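Local coordinates for envelopment polyprotein (Bovine Schmallenberg virus BH80/Germany/2011, PDB 7A56) that drives fusion of the viral envelope with the host-cell membrane during entry, its Gc fusion domains held here in the trimeric postfusion form, at the interface of chains A and B. Residues are numbered along the deposited sequence; one frame, centred on the assembly and turned at random. Chains: chain A/B, Envelopment polyprotein.

The interface of chains A and B. Residues chain A 56-58; chain B 217-218, 220, 229, 231.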
loop_
_atom_site.group_PDB
_atom_site.type_symbol
_atom_site.label_atom_id
_atom_site.label_comp_id
_atom_site.label_asym_id
_atom_site.label_seq_id
_atom_site.Cartn_x
_atom_site.Cartn_y
_atom_site.Cartn_z
ATOM N N TYR A 56 15.492 20.617 -14.484
ATOM C CA TYR A 56 14.217 20.230 -15.068
ATOM C C TYR A 56 13.705 21.313 -16.034
ATOM O O TYR A 56 13.693 22.507 -15.707
ATOM C CB TYR A 56 13.198 19.961 -13.956
ATOM C CG TYR A 56 11.905 19.330 -14.443
ATOM C CD1 TYR A 56 11.811 17.934 -14.631
ATOM C CD2 TYR A 56 10.815 20.126 -14.801
ATOM C CE1 TYR A 56 10.647 17.355 -15.096
ATOM C CE2 TYR A 56 9.611 19.555 -15.274
ATOM C CZ TYR A 56 9.535 18.181 -15.416
ATOM O OH TYR A 56 8.390 17.593 -15.862
ATOM N N LYS A 57 13.316 20.886 -17.233
ATOM C CA LYS A 57 12.623 21.736 -18.192
ATOM C C LYS A 57 11.556 20.921 -18.915
ATOM O O LYS A 57 11.858 19.827 -19.421
ATOM C CB LYS A 57 13.618 22.301 -19.215
ATOM C CG LYS A 57 12.950 23.123 -20.260
ATOM C CD LYS A 57 14.019 23.770 -21.101
ATOM C CE LYS A 57 14.123 23.105 -22.428
ATOM N NZ LYS A 57 13.506 24.008 -23.443
ATOM N N THR A 58 10.328 21.441 -18.981
ATOM C CA THR A 58 9.293 20.801 -19.796
ATOM C C THR A 58 8.556 21.873 -20.595
ATOM O O THR A 58 9.026 23.002 -20.735
ATOM C CB THR A 58 8.333 19.958 -18.937
ATOM O OG1 THR A 58 7.497 19.190 -19.809
ATOM C CG2 THR A 58 7.454 20.836 -17.992
ATOM N N VAL B 217 9.952 10.391 -14.947
ATOM C CA VAL B 217 9.501 11.652 -14.342
ATOM C C VAL B 217 10.611 12.708 -14.306
ATOM O O VAL B 217 10.323 13.907 -14.399
ATOM C CB VAL B 217 8.909 11.356 -12.941
ATOM C CG1 VAL B 217 9.986 10.862 -11.982
ATOM C CG2 VAL B 217 8.242 12.636 -12.281
ATOM N N LEU B 218 11.897 12.316 -14.224
ATOM C CA LEU B 218 12.949 13.351 -14.228
ATOM C C LEU B 218 13.287 13.894 -15.601
ATOM O O LEU B 218 13.955 14.955 -15.686
ATOM C CB LEU B 218 14.271 12.822 -13.589
ATOM C CG LEU B 218 14.308 12.513 -12.074
ATOM C CD1 LEU B 218 15.739 12.079 -11.670
ATOM C CD2 LEU B 218 13.959 13.774 -11.324
ATOM N N PRO B 220 11.627 14.899 -19.228
ATOM C CA PRO B 220 10.626 15.080 -20.293
ATOM C C PRO B 220 11.222 14.805 -21.660
ATOM O O PRO B 220 12.438 14.905 -21.861
ATOM C CB PRO B 220 10.243 16.557 -20.160
ATOM C CG PRO B 220 10.486 16.893 -18.707
ATOM C CD PRO B 220 11.747 16.111 -18.377
ATOM N N ASP B 229 5.752 15.151 -21.214
ATOM C CA ASP B 229 6.318 14.743 -19.904
ATOM C C ASP B 229 5.335 13.821 -19.198
ATOM O O ASP B 229 4.122 13.828 -19.472
ATOM C CB ASP B 229 6.708 15.938 -18.997
ATOM C CG ASP B 229 5.510 16.749 -18.449
ATOM O OD1 ASP B 229 4.691 16.216 -17.679
ATOM O OD2 ASP B 229 5.392 17.977 -18.766
ATOM N N GLN B 231 3.782 13.226 -15.400
ATOM C CA GLN B 231 3.634 13.591 -14.001
ATOM C C GLN B 231 3.071 12.372 -13.263
ATOM O O GLN B 231 2.134 11.716 -13.743
ATOM C CB GLN B 231 2.691 14.808 -13.869
ATOM C CG GLN B 231 3.211 16.043 -14.577
ATOM C CD GLN B 231 4.580 16.471 -14.069
ATOM O OE1 GLN B 231 4.800 16.583 -12.832
ATOM N NE2 GLN B 231 5.525 16.703 -15.016
HETATM O O HOH W 1 8.266 14.846 -15.751
#
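A:Tyr56 reaches across to B:Pro220 and B:Gln231, a worked example of how a small patch of a larger subunit interface can pair an aromatic with a polar tip against a proline. From CB the side chain sets out with CG anti to the backbone N (chi1 -170°), which lays the ring alongside its own segment, towards A:Thr58, with the CD1 and CE1 side turned to two backbone carbonyls of chain B and the OH reaching into that chain. CD1 passes the carbonyl oxygen of B:Leu218, and CE1 lies 3.5 Å from the carbonyl oxygen of B:Val217. While these carbonyls stand beside the ring, the pyrrolidine of B:Pro220 comes over one face near the CE1–CZ rim, its CG 3.6 Å from CE1 and also touching CZ. At the tip, the phenol OH accepts a hydrogen bond from the side-chain amide NE2 of B:Gln231 at 3.1 Å. The amide meets the phenol in its own plane but stands almost perpendicular to the ring (89°), and the bond is distinctly bent. A water in the plane of the ring, at its edge, joins the same OH to the carbonyl oxygen of B:Val217.

Behind this tip, B:Gln231 NE2 gives a nearly straight bond of 2.8 Å to OD1 of B:Asp229, arriving from above the carboxylate plane; the two bonds together would fix the amide's rotation. The other carboxylate oxygen, OD2, accepts a hydrogen bond from the hydroxyl OG1 of A:Thr58 on its anti side, at 2.6 Å. Thus the B:Asp229 carboxylate faces A:Thr58 directly and A:Tyr56 through the amide. Between these two chain A residues, the carbonyl oxygen of A:Lys57 rests 3.3 Å from CG of B:Pro220. The same CG lies 3.8 Å from CB of A:Thr58, and the proline ring packs against all three consecutive residues.

The patch joins a loop of one Gc subunit to a loop and strand 226-231 of its neighbour, and probably helps hold the subunits together in the postfusion trimer of this class II fusion protein.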